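Local coordinates for immunoglobulin-like protein (Pseudomonas aeruginosa, PDB 3N6Y) that is of unknown function but has an immunoglobulin-like, E-set type beta-sandwich fold and is made with a signal sequence, consistent with export from the cytoplasm, at residues A[49-54]-A[104-109]; A[14-19]-A[42-47]; A[75-80]-A[116-121]; A[68-73]-A[90-95]. One frame throughout, in Å; residues are numbered along the deposited sequence. Where two conformers were deposited one is given.

Contact 1. Residues A[49-54]-A[104-109]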
loop_
_atom_site.group_PDB
_atom_site.type_symbol
_atom_site.label_atom_id
_atom_site.label_comp_id
_atom_site.label_asym_id
_atom_site.label_seq_id
_atom_site.Cartn_x
_atom_site.Cartn_y
_atom_site.Cartn_z
ATOM N N GLY A 49 15.861 -1.527 2.583
ATOM C CA GLY A 49 15.575 -2.538 1.603
ATOM C C GLY A 49 14.316 -3.325 1.917
ATOM O O GLY A 49 13.890 -4.124 1.131
ATOM N N THR A 50 13.725 -3.093 3.079
ATOM C CA THR A 50 12.490 -3.801 3.441
ATOM C C THR A 50 11.301 -3.167 2.751
ATOM O O THR A 50 11.120 -1.972 2.856
ATOM C CB THR A 50 12.268 -3.739 4.950
ATOM O OG1 THR A 50 13.367 -4.337 5.620
ATOM C CG2 THR A 50 10.974 -4.483 5.419
ATOM N N LYS A 51 10.542 -3.969 2.027
ATOM C CA LYS A 51 9.282 -3.579 1.388
ATOM C C LYS A 51 8.101 -4.264 2.053
ATOM O O LYS A 51 8.111 -5.482 2.283
ATOM C CB LYS A 51 9.343 -3.858 -0.120
ATOM C CG LYS A 51 8.048 -3.643 -0.868
ATOM C CD LYS A 51 8.256 -4.093 -2.320
ATOM C CE LYS A 51 6.937 -4.101 -3.057
ATOM N NZ LYS A 51 7.089 -4.611 -4.466
ATOM N N PHE A 52 7.073 -3.485 2.409
ATOM C CA PHE A 52 5.918 -4.047 3.048
ATOM C C PHE A 52 4.619 -3.409 2.556
ATOM O O PHE A 52 4.633 -2.332 1.962
ATOM C CB PHE A 52 5.974 -3.910 4.587
ATOM C CG PHE A 52 5.973 -2.467 5.072
ATOM C CD1 PHE A 52 7.122 -1.687 5.045
ATOM C CD2 PHE A 52 4.788 -1.873 5.508
ATOM C CE1 PHE A 52 7.101 -0.381 5.458
ATOM C CE2 PHE A 52 4.768 -0.558 5.953
ATOM C CZ PHE A 52 5.922 0.192 5.914
ATOM N N GLY A 53 3.523 -4.094 2.779
ATOM C CA GLY A 53 2.221 -3.585 2.418
ATOM C C GLY A 53 1.224 -4.676 2.134
ATOM O O GLY A 53 1.245 -5.730 2.791
HETATM N N MSE A 54 0.345 -4.407 1.185
HETATM C CA MSE A 54 -0.812 -5.204 0.825
HETATM C C MSE A 54 -0.832 -5.548 -0.683
HETATM O O MSE A 54 -0.403 -4.721 -1.523
HETATM C CB MSE A 54 -2.107 -4.444 1.222
HETATM C CG MSE A 54 -2.399 -4.437 2.722
HETATM SE SE MSE A 54 -4.061 -3.487 3.024
HETATM C CE MSE A 54 -3.510 -1.752 2.432
ATOM N N ALA A 104 2.291 -0.705 -1.482
ATOM C CA ALA A 104 3.519 -1.027 -0.761
ATOM C C ALA A 104 4.384 0.192 -0.497
ATOM O O ALA A 104 4.305 1.228 -1.234
ATOM C CB ALA A 104 4.309 -2.107 -1.481
ATOM N N TYR A 105 5.255 0.031 0.487
ATOM C CA TYR A 105 6.230 1.016 0.881
ATOM C C TYR A 105 7.555 0.311 1.081
ATOM O O TYR A 105 7.563 -0.751 1.712
ATOM C CB TYR A 105 5.821 1.738 2.163
ATOM C CG TYR A 105 6.636 2.982 2.441
ATOM C CD1 TYR A 105 7.798 2.912 3.186
ATOM C CD2 TYR A 105 6.248 4.229 1.928
ATOM C CE1 TYR A 105 8.562 4.065 3.440
ATOM C CE2 TYR A 105 7.013 5.411 2.178
ATOM C CZ TYR A 105 8.154 5.292 2.952
ATOM O OH TYR A 105 8.906 6.389 3.220
ATOM N N GLU A 106 8.633 0.904 0.541
ATOM C CA GLU A 106 9.977 0.364 0.712
ATOM C C GLU A 106 10.920 1.394 1.354
ATOM O O GLU A 106 10.941 2.579 0.976
ATOM C CB GLU A 106 10.549 -0.176 -0.619
ATOM C CG GLU A 106 11.774 -1.072 -0.422
ATOM C CD GLU A 106 12.206 -1.856 -1.662
ATOM O OE1 GLU A 106 11.341 -2.257 -2.476
ATOM O OE2 GLU A 106 13.429 -2.118 -1.810
ATOM N N PHE A 107 11.715 0.928 2.314
ATOM C CA PHE A 107 12.697 1.773 2.966
ATOM C C PHE A 107 13.911 1.835 2.017
ATOM O O PHE A 107 14.776 0.950 2.035
ATOM C CB PHE A 107 13.133 1.197 4.313
ATOM C CG PHE A 107 12.025 1.093 5.359
ATOM C CD1 PHE A 107 11.050 2.077 5.480
ATOM C CD2 PHE A 107 11.999 0.041 6.247
ATOM C CE1 PHE A 107 10.048 1.974 6.425
ATOM C CE2 PHE A 107 11.011 -0.073 7.237
ATOM C CZ PHE A 107 10.019 0.916 7.322
ATOM N N THR A 108 13.948 2.829 1.137
ATOM C CA THR A 108 15.000 2.953 0.156
ATOM C C THR A 108 16.168 3.842 0.610
ATOM O O THR A 108 17.307 3.668 0.135
ATOM C CB THR A 108 14.385 3.475 -1.143
ATOM O OG1 THR A 108 13.255 2.652 -1.480
ATOM C CG2 THR A 108 15.363 3.476 -2.277
ATOM N N GLU A 109 15.866 4.795 1.501
ATOM C CA GLU A 109 16.838 5.754 2.000
ATOM C C GLU A 109 16.772 5.787 3.520
ATOM O O GLU A 109 15.730 5.515 4.092
ATOM C CB GLU A 109 16.522 7.127 1.457
ATOM C CG GLU A 109 16.615 7.223 -0.068
ATOM C CD GLU A 109 16.392 8.628 -0.543
ATOM O OE1 GLU A 109 17.203 9.491 -0.159
ATOM O OE2 GLU A 109 15.384 8.857 -1.260
#
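F52 and F107 bring their rings together on the buried side, F52 from strand 51-54 and F107 from just past strand 104-106. F52 CE1 lies 3.7 Å from F107 CZ. The planes stand at 56°, an oblique pairing. One face of the F52 ring takes the CB of Y105, 4.1 Å from F52 CZ. T50 CB adds to this tight side, 4.0 Å from F107 CD2. The backbone holds the side chains in register. F52 and Y105 form a hydrogen-bonded pair, with F52 N 2.9 Å from Y105 O and a return bond from Y105 N to F52 O. F107 N bonds T50 O. F107 O is then taken by G49 N, at 2.8 Å, so the ladder slips by one residue at its end. G53 has a positive phi of 153°, an angle suited to glycine, and it faces A104 backbone to backbone.

The other face is looser and more open to solvent. K51 runs out extended, and its CE rests on A104 CB at 3.7 Å. The modelled E106 conformer, one of two, lays OE1 3.5 Å from K51 CB. The charges do not meet: K51 NZ and E106 OE1 are 5.3 Å apart, and NZ bonds Q36 instead.

Inside the immunoglobulin-like beta-sandwich F52 and F107 face strands 116-124 and 127-136. F52 packs edge-to-face on F134 and touches L120, while F107 reaches V136 and V113. Strand 51-59 also bonds through its backbone to F17 and G15, so it lies between that part of the chain and strand 101-106.

Contact 2. Residues A[14-19]-A[42-47]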
loop_
_atom_site.group_PDB
_atom_site.type_symbol
_atom_site.label_atom_id
_atom_site.label_comp_id
_atom_site.label_asym_id
_atom_site.label_seq_id
_atom_site.Cartn_x
_atom_site.Cartn_y
_atom_site.Cartn_z
ATOM N N TYR A 14 -1.032 -9.523 3.133
ATOM C CA TYR A 14 -0.322 -8.426 3.787
ATOM C C TYR A 14 0.965 -8.922 4.420
ATOM O O TYR A 14 1.028 -10.075 4.894
ATOM C CB TYR A 14 -1.195 -7.744 4.832
ATOM C CG TYR A 14 -1.504 -8.605 5.984
ATOM C CD1 TYR A 14 -0.628 -8.662 7.081
ATOM C CD2 TYR A 14 -2.629 -9.437 5.989
ATOM C CE1 TYR A 14 -0.883 -9.452 8.143
ATOM C CE2 TYR A 14 -2.897 -10.252 7.055
ATOM C CZ TYR A 14 -2.028 -10.266 8.130
ATOM O OH TYR A 14 -2.348 -11.098 9.163
ATOM N N GLY A 15 1.956 -8.041 4.490
ATOM C CA GLY A 15 3.246 -8.372 5.067
ATOM C C GLY A 15 4.459 -7.847 4.352
ATOM O O GLY A 15 4.405 -6.774 3.756
ATOM N N VAL A 16 5.553 -8.596 4.439
ATOM C CA VAL A 16 6.840 -8.244 3.897
ATOM C C VAL A 16 7.001 -8.941 2.541
ATOM O O VAL A 16 6.861 -10.178 2.447
ATOM C CB VAL A 16 8.010 -8.589 4.865
ATOM C CG1 VAL A 16 9.375 -8.371 4.154
ATOM C CG2 VAL A 16 7.931 -7.752 6.151
ATOM N N PHE A 17 7.306 -8.139 1.525
ATOM C CA PHE A 17 7.510 -8.588 0.128
ATOM C C PHE A 17 8.893 -9.150 0.009
ATOM O O PHE A 17 9.870 -8.542 0.458
ATOM C CB PHE A 17 7.337 -7.450 -0.869
ATOM C CG PHE A 17 5.898 -7.050 -1.101
ATOM C CD1 PHE A 17 5.130 -6.497 -0.085
ATOM C CD2 PHE A 17 5.317 -7.183 -2.359
ATOM C CE1 PHE A 17 3.797 -6.097 -0.317
ATOM C CE2 PHE A 17 3.997 -6.799 -2.591
ATOM C CZ PHE A 17 3.237 -6.252 -1.568
ATOM N N GLU A 18 8.995 -10.323 -0.602
ATOM C CA GLU A 18 10.286 -10.991 -0.708
ATOM C C GLU A 18 10.798 -10.862 -2.120
ATOM O O GLU A 18 10.048 -11.029 -3.070
ATOM C CB GLU A 18 10.157 -12.466 -0.313
ATOM C CG GLU A 18 9.655 -12.689 1.102
ATOM C CD GLU A 18 9.711 -14.164 1.518
ATOM O OE1 GLU A 18 9.448 -15.027 0.661
ATOM O OE2 GLU A 18 9.999 -14.439 2.699
ATOM N N SER A 19 12.066 -10.511 -2.260
ATOM C CA SER A 19 12.671 -10.413 -3.569
ATOM C C SER A 19 13.865 -11.343 -3.594
ATOM O O SER A 19 14.402 -11.689 -2.541
ATOM C CB SER A 19 13.100 -8.969 -3.860
ATOM O OG SER A 19 14.057 -8.510 -2.916
ATOM N N THR A 42 2.396 -8.383 10.512
ATOM C CA THR A 42 2.291 -6.951 10.778
ATOM C C THR A 42 3.550 -6.368 11.388
ATOM O O THR A 42 3.623 -5.142 11.607
ATOM C CB THR A 42 1.085 -6.632 11.690
ATOM O OG1 THR A 42 1.114 -7.416 12.907
ATOM C CG2 THR A 42 -0.197 -6.879 10.875
ATOM N N GLU A 43 4.555 -7.221 11.570
ATOM C CA GLU A 43 5.815 -6.834 12.202
ATOM C C GLU A 43 6.891 -6.709 11.132
ATOM O O GLU A 43 7.265 -7.665 10.473
ATOM C CB GLU A 43 6.206 -7.844 13.284
ATOM C CG GLU A 43 5.248 -7.900 14.447
ATOM C CD GLU A 43 5.315 -6.654 15.328
ATOM O OE1 GLU A 43 6.389 -5.984 15.384
ATOM O OE2 GLU A 43 4.295 -6.342 15.981
ATOM N N VAL A 44 7.363 -5.489 10.948
ATOM C CA VAL A 44 8.251 -5.132 9.854
ATOM C C VAL A 44 9.609 -4.670 10.380
ATOM O O VAL A 44 9.656 -3.749 11.186
ATOM C CB VAL A 44 7.589 -4.035 9.041
ATOM C CG1 VAL A 44 8.518 -3.514 7.941
ATOM C CG2 VAL A 44 6.260 -4.528 8.416
ATOM N N PRO A 45 10.714 -5.266 9.891
ATOM C CA PRO A 45 12.046 -4.792 10.338
ATOM C C PRO A 45 12.385 -3.378 9.906
ATOM O O PRO A 45 12.179 -3.023 8.734
ATOM C CB PRO A 45 13.034 -5.760 9.662
ATOM C CG PRO A 45 12.260 -6.824 9.084
ATOM C CD PRO A 45 10.817 -6.370 8.934
ATOM N N ALA A 46 12.976 -2.615 10.824
ATOM C CA ALA A 46 13.418 -1.252 10.566
ATOM C C ALA A 46 14.778 -1.349 9.909
ATOM O O ALA A 46 15.823 -1.007 10.505
ATOM C CB ALA A 46 13.488 -0.446 11.854
ATOM N N LYS A 47 14.765 -1.854 8.691
ATOM C CA LYS A 47 15.995 -2.097 7.915
ATOM C C LYS A 47 15.844 -1.641 6.474
ATOM O O LYS A 47 14.844 -1.923 5.822
ATOM C CB LYS A 47 16.342 -3.585 7.974
ATOM C CG LYS A 47 16.676 -4.036 9.397
ATOM C CD LYS A 47 16.948 -5.545 9.586
ATOM C CE LYS A 47 18.413 -5.872 9.435
ATOM N NZ LYS A 47 18.677 -7.333 9.646
#
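The Y14 ring meets the methyl of T42 obliquely. Y14 CE1 is 3.8 Å from T42 CG2. In T42, OG1 lies between the backbone N and the carbonyl carbon (chi1 53°), and CG2 is beside the N, where it meets the ring. The same ring makes a cation-pi contact with K132 of strand 127-136.

V16 carries the other half of the contact. Its CG1 is anti to the backbone N (chi1 172°), and the other methyl, CG2, does the touching. V16 CG2 lies 4.2 Å from P45 CD and 4.3 Å from V44 CG2. A third approach, to E43 O, is longer at 4.4 Å. These are loose van der Waals contacts. The two backbones share no hydrogen bond, and even V16 CA and V44 CA stay 6.9 Å apart.

In this immunoglobulin-like sandwich the edge strand 43-44 of one sheet passes beside V16. Strand 16-17 pairs with strand 38-40 and has strand 51-59 on its other side. Strand 43-44 is an outermost strand of the six-stranded sheet and runs parallel to strand 127-136. The chain turns a corner at G15, whose phi of 139° suits glycine, and this separates the Y14 contact from the V16 contact. Past P45, segment 42-47 bends in an inverse gamma turn centred on A46, closed by a weak bond from K47 N to P45 O.

The contact lies largely at the surface, but V44 is buried. Its side chain also packs on F52 and F134. E43 points away from segment 14-19 and makes a long, weak ion pair with R137.

Contact 3. Residues A[75-80]-A[116-121]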
loop_
_atom_site.group_PDB
_atom_site.type_symbol
_atom_site.label_atom_id
_atom_site.label_comp_id
_atom_site.label_asym_id
_atom_site.label_seq_id
_atom_site.Cartn_x
_atom_site.Cartn_y
_atom_site.Cartn_z
ATOM N N PRO A 75 4.909 7.349 11.033
ATOM C CA PRO A 75 5.259 7.997 12.276
ATOM C C PRO A 75 5.959 9.353 12.162
ATOM O O PRO A 75 6.262 9.966 13.194
ATOM C CB PRO A 75 6.192 6.980 12.946
ATOM C CG PRO A 75 6.024 5.684 12.140
ATOM C CD PRO A 75 5.718 6.137 10.796
ATOM N N GLY A 76 6.188 9.810 10.930
ATOM C CA GLY A 76 6.894 11.067 10.615
ATOM C C GLY A 76 8.230 10.814 9.977
ATOM O O GLY A 76 9.229 10.657 10.665
ATOM N N VAL A 77 8.229 10.784 8.631
ATOM C CA VAL A 77 9.446 10.674 7.820
ATOM C C VAL A 77 9.948 12.070 7.535
ATOM O O VAL A 77 9.257 12.885 6.918
ATOM C CB VAL A 77 9.134 9.929 6.491
ATOM C CG1 VAL A 77 10.365 9.965 5.539
ATOM C CG2 VAL A 77 8.694 8.496 6.807
ATOM N N VAL A 78 11.160 12.372 7.987
ATOM C CA VAL A 78 11.744 13.687 7.733
ATOM C C VAL A 78 12.758 13.567 6.613
ATOM O O VAL A 78 13.792 12.881 6.745
ATOM C CB VAL A 78 12.404 14.273 8.988
ATOM C CG1 VAL A 78 12.998 15.698 8.680
ATOM C CG2 VAL A 78 11.405 14.269 10.221
ATOM N N THR A 79 12.449 14.194 5.478
ATOM C CA THR A 79 13.330 14.126 4.326
ATOM C C THR A 79 14.534 15.053 4.549
ATOM O O THR A 79 14.504 15.892 5.459
ATOM C CB THR A 79 12.600 14.441 3.028
ATOM O OG1 THR A 79 11.668 15.525 3.221
ATOM C CG2 THR A 79 11.869 13.223 2.504
ATOM N N PRO A 80 15.627 14.874 3.767
ATOM C CA PRO A 80 16.832 15.681 4.007
ATOM C C PRO A 80 16.593 17.200 3.878
ATOM O O PRO A 80 17.378 17.977 4.434
ATOM C CB PRO A 80 17.793 15.197 2.913
ATOM C CG PRO A 80 17.388 13.750 2.703
ATOM C CD PRO A 80 15.884 13.783 2.794
ATOM N N GLY A 116 7.807 2.680 14.455
ATOM C CA GLY A 116 6.474 3.002 14.954
ATOM C C GLY A 116 5.386 2.417 14.061
ATOM O O GLY A 116 5.637 1.523 13.243
ATOM N N GLU A 117 4.177 2.940 14.191
ATOM C CA GLU A 117 3.026 2.418 13.440
ATOM C C GLU A 117 2.875 3.122 12.083
ATOM O O GLU A 117 2.828 4.364 12.013
ATOM C CB GLU A 117 1.729 2.565 14.255
ATOM C CG GLU A 117 0.468 2.255 13.434
ATOM C CD GLU A 117 -0.760 1.940 14.268
ATOM O OE1 GLU A 117 -0.649 1.874 15.523
ATOM O OE2 GLU A 117 -1.841 1.726 13.675
ATOM N N TRP A 118 2.767 2.322 11.009
ATOM C CA TRP A 118 2.478 2.758 9.672
ATOM C C TRP A 118 1.139 2.104 9.316
ATOM O O TRP A 118 0.958 0.865 9.439
ATOM C CB TRP A 118 3.532 2.245 8.708
ATOM C CG TRP A 118 4.884 2.840 8.881
ATOM C CD1 TRP A 118 5.720 2.735 9.967
ATOM C CD2 TRP A 118 5.581 3.568 7.902
ATOM N NE1 TRP A 118 6.905 3.385 9.681
ATOM C CE2 TRP A 118 6.840 3.907 8.427
ATOM C CE3 TRP A 118 5.256 3.978 6.626
ATOM C CZ2 TRP A 118 7.766 4.655 7.709
ATOM C CZ3 TRP A 118 6.167 4.744 5.892
ATOM C CH2 TRP A 118 7.414 5.052 6.444
ATOM N N ARG A 119 0.189 2.942 8.966
ATOM C CA ARG A 119 -1.143 2.505 8.616
ATOM C C ARG A 119 -1.324 2.792 7.128
ATOM O O ARG A 119 -1.274 3.944 6.705
ATOM C CB ARG A 119 -2.183 3.226 9.516
ATOM C CG ARG A 119 -3.655 2.979 9.134
ATOM C CD ARG A 119 -4.635 3.695 10.076
ATOM N NE ARG A 119 -6.001 3.183 10.034
ATOM C CZ ARG A 119 -7.024 3.702 10.725
ATOM N NH1 ARG A 119 -6.856 4.768 11.513
ATOM N NH2 ARG A 119 -8.230 3.125 10.663
ATOM N N LEU A 120 -1.528 1.738 6.330
ATOM C CA LEU A 120 -1.678 1.812 4.876
ATOM C C LEU A 120 -3.129 1.550 4.540
ATOM O O LEU A 120 -3.713 0.542 4.989
ATOM C CB LEU A 120 -0.800 0.733 4.219
ATOM C CG LEU A 120 0.666 1.155 3.949
ATOM C CD1 LEU A 120 1.381 1.678 5.198
ATOM C CD2 LEU A 120 1.438 -0.015 3.393
HETATM N N MSE A 121 -3.738 2.486 3.859
HETATM C CA MSE A 121 -5.172 2.489 3.587
HETATM C C MSE A 121 -5.394 2.739 2.123
HETATM O O MSE A 121 -4.893 3.726 1.578
HETATM C CB MSE A 121 -5.864 3.575 4.449
HETATM C CG MSE A 121 -5.581 3.435 5.922
HETATM SE SE MSE A 121 -6.363 4.949 6.899
HETATM C CE MSE A 121 -8.131 4.133 7.230
#
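P75 and G116 stand closest in the backbone, their CA atoms 5.8 Å apart, but the two segments do not pair as strands. Strands 76-78 and 116-124 belong to one mixed sheet of the immunoglobulin-like sandwich, with strands 68-74 and 84-92 between them. The chain turns a corner at P75 before strand 76-78, and the corner approaches the start of strand 116-124. G116 is a glycine, and P75 CG approaches its backbone, 3.8 Å from G116 C. The same CG lies 3.5 Å from E117 O.

W118 receives most of the contact. P75 CD sits over one face of the indole, 3.4 Å from the centroid of the five-membered ring and 20° off its normal. This is a CH-pi contact. P75 CD is also 3.2 Å from W118 NE1, above the ring. Further out, V77 CG2 touches W118 CH2 at 3.7 Å, and the two side chains cross at about a right angle.

W118 NE1 is hydrogen-bonded to V114 O, which fixes the polar edge of the indole. A proline CD next to the amide nitrogen is probably slightly electron-poor, so its meeting with the electron-rich indole face is likely favourable beyond shape alone.

Contact 4. Residues A[68-73]-A[90-95]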
loop_
_atom_site.group_PDB
_atom_site.type_symbol
_atom_site.label_atom_id
_atom_site.label_comp_id
_atom_site.label_asym_id
_atom_site.label_seq_id
_atom_site.Cartn_x
_atom_site.Cartn_y
_atom_site.Cartn_z
ATOM N N LEU A 68 -7.772 5.016 -7.400
ATOM C CA LEU A 68 -7.512 4.724 -6.016
ATOM C C LEU A 68 -6.696 5.845 -5.399
ATOM O O LEU A 68 -5.875 6.470 -6.033
ATOM C CB LEU A 68 -6.770 3.403 -5.849
ATOM C CG LEU A 68 -7.457 2.157 -6.392
ATOM C CD1 LEU A 68 -6.538 0.920 -6.081
ATOM C CD2 LEU A 68 -8.895 2.041 -5.792
ATOM N N THR A 69 -6.941 6.088 -4.122
ATOM C CA THR A 69 -6.066 6.921 -3.291
ATOM C C THR A 69 -5.397 5.961 -2.284
ATOM O O THR A 69 -6.070 5.308 -1.450
ATOM C CB THR A 69 -6.826 8.013 -2.536
ATOM O OG1 THR A 69 -7.505 8.891 -3.453
ATOM C CG2 THR A 69 -5.840 8.884 -1.721
ATOM N N LEU A 70 -4.072 5.872 -2.363
ATOM C CA LEU A 70 -3.288 5.087 -1.402
ATOM C C LEU A 70 -2.790 6.060 -0.347
ATOM O O LEU A 70 -1.929 6.917 -0.637
ATOM C CB LEU A 70 -2.085 4.375 -2.034
ATOM C CG LEU A 70 -2.251 3.143 -2.935
ATOM C CD1 LEU A 70 -3.334 3.346 -4.022
ATOM C CD2 LEU A 70 -0.935 2.845 -3.630
ATOM N N LEU A 71 -3.323 5.924 0.849
ATOM C CA LEU A 71 -3.039 6.845 1.955
ATOM C C LEU A 71 -2.128 6.128 2.912
ATOM O O LEU A 71 -2.530 5.195 3.575
ATOM C CB LEU A 71 -4.313 7.248 2.682
ATOM C CG LEU A 71 -4.052 8.179 3.871
ATOM C CD1 LEU A 71 -3.426 9.547 3.364
ATOM C CD2 LEU A 71 -5.337 8.392 4.674
ATOM N N TYR A 72 -0.863 6.538 2.962
ATOM C CA TYR A 72 0.079 5.989 3.910
ATOM C C TYR A 72 0.190 6.938 5.087
ATOM O O TYR A 72 0.574 8.085 4.902
ATOM C CB TYR A 72 1.478 5.935 3.289
ATOM C CG TYR A 72 1.647 5.136 1.995
ATOM C CD1 TYR A 72 1.210 5.615 0.776
ATOM C CD2 TYR A 72 2.231 3.872 2.023
ATOM C CE1 TYR A 72 1.363 4.879 -0.385
ATOM C CE2 TYR A 72 2.401 3.142 0.857
ATOM C CZ TYR A 72 1.971 3.631 -0.315
ATOM O OH TYR A 72 2.170 2.886 -1.483
ATOM N N LEU A 73 -0.181 6.491 6.269
ATOM C CA LEU A 73 0.091 7.253 7.482
ATOM C C LEU A 73 1.358 6.686 8.148
ATOM O O LEU A 73 1.461 5.468 8.403
ATOM C CB LEU A 73 -1.101 7.139 8.426
ATOM C CG LEU A 73 -2.421 7.740 7.968
ATOM C CD1 LEU A 73 -3.529 7.448 9.088
ATOM C CD2 LEU A 73 -2.293 9.234 7.741
ATOM N N VAL A 90 -0.930 8.757 -2.764
ATOM C CA VAL A 90 -0.554 8.342 -4.112
ATOM C C VAL A 90 -1.856 8.062 -4.836
ATOM O O VAL A 90 -2.685 7.329 -4.296
ATOM C CB VAL A 90 0.370 7.112 -4.118
ATOM C CG1 VAL A 90 0.576 6.603 -5.535
ATOM C CG2 VAL A 90 1.715 7.449 -3.483
ATOM N N VAL A 91 -2.049 8.695 -6.008
ATOM C CA VAL A 91 -3.268 8.401 -6.792
ATOM C C VAL A 91 -2.898 7.347 -7.835
ATOM O O VAL A 91 -1.865 7.464 -8.478
ATOM C CB VAL A 91 -3.927 9.639 -7.388
ATOM C CG1 VAL A 91 -5.121 9.190 -8.271
ATOM C CG2 VAL A 91 -4.416 10.537 -6.247
ATOM N N GLN A 92 -3.683 6.272 -7.916
ATOM C CA GLN A 92 -3.417 5.171 -8.845
ATOM C C GLN A 92 -4.629 4.931 -9.740
ATOM O O GLN A 92 -5.685 4.499 -9.253
ATOM C CB GLN A 92 -3.096 3.880 -8.064
ATOM C CG GLN A 92 -2.903 2.608 -8.930
ATOM C CD GLN A 92 -2.769 1.307 -8.088
ATOM O OE1 GLN A 92 -2.064 1.287 -7.085
ATOM N NE2 GLN A 92 -3.448 0.229 -8.508
ATOM N N LYS A 93 -4.486 5.176 -11.043
ATOM C CA LYS A 93 -5.578 4.841 -11.987
ATOM C C LYS A 93 -5.801 3.317 -11.990
ATOM O O LYS A 93 -4.867 2.544 -12.047
ATOM C CB LYS A 93 -5.245 5.323 -13.401
ATOM C CG LYS A 93 -6.283 4.941 -14.479
ATOM C CD LYS A 93 -6.255 5.945 -15.652
ATOM C CE LYS A 93 -7.004 5.469 -16.902
ATOM N NZ LYS A 93 -8.413 5.001 -16.675
ATOM N N LEU A 94 -7.069 2.914 -11.916
ATOM C CA LEU A 94 -7.425 1.523 -12.020
ATOM C C LEU A 94 -7.166 0.982 -13.428
ATOM O O LEU A 94 -7.475 1.605 -14.419
ATOM C CB LEU A 94 -8.908 1.361 -11.663
ATOM C CG LEU A 94 -9.228 1.592 -10.171
ATOM C CD1 LEU A 94 -10.741 1.736 -10.042
ATOM C CD2 LEU A 94 -8.677 0.468 -9.291
ATOM N N VAL A 95 -6.577 -0.198 -13.497
ATOM C CA VAL A 95 -6.298 -0.871 -14.771
ATOM C C VAL A 95 -7.137 -2.125 -14.817
ATOM O O VAL A 95 -6.842 -3.075 -14.121
ATOM C CB VAL A 95 -4.802 -1.226 -14.873
ATOM C CG1 VAL A 95 -4.516 -2.058 -16.058
ATOM C CG2 VAL A 95 -3.957 0.075 -14.849
#
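L68 and Q92, and L70 and V90, form hydrogen-bonded pairs of an antiparallel ladder, each closed by two bonds, with T69 and V91 a non-hydrogen-bonded pair between them and the strand axes 4.7 Å apart at 152°.

The face with L68, L70, V90 and Q92 carries most of the side-chain contact. L94, just past the strand, brings CD2 against the branch point of L68, with L94 CD2 3.6 Å from L68 CG. The two side chains cross at about a right angle, and both methyls of L68 also lie near that CD2. Q92 CG is anti to the backbone N (chi1 175°), and the chain beyond it is extended. In the conformers described for Q92 and L70, the amide passes alongside L68 and across L70. Q92 NE2 is 4.0 Å from L68 CD1, and Q92 OE1 is 3.9 Å from L70 CD1. At the far end V90 CG2 meets Y72 CE1 obliquely at 4.0 Å. The phenol oxygen of Y72 is hydrogen-bonded to A104 O.

The face with T69 and V91 is thinly packed between these strands. There V91 CG1 touches the backbone, 3.6 Å from L68 O.

The pair is part of the mixed sheet of the immunoglobulin-like sandwich, and the face with L68, L70 and Y72 is turned to its interior. Strand 68-74 is flanked on its other side by strand 116-124, to which T69, L71 and L73 bond through the backbone. L68 packs on V122, Y72 on L120, and both L70 and Y72 on M103 of strand 101-106. L94 turns back onto Q124 and V6.

No active site or ligand is known here, so the four contacts are related through the sandwich itself. Contacts 1 and 2 have centres about 7 Å apart and are joined by backbone bonds, with K51 O 2.9 Å from F17 N. Contact 1 reaches contact 3 through aromatic rings, Y105 CE1 lying 3.4 Å from W118 CH2. It also reaches contact 4, about 16 Å away between centres, where Y105 CB packs 3.9 Å from Y72 CE2. Contacts 3 and 4 share a sheet: L71 N is 2.8 Å from M121 O. Contacts 2 and 4 do not touch and lie on opposite sides of the chain's centre, their centres about 20 Å apart.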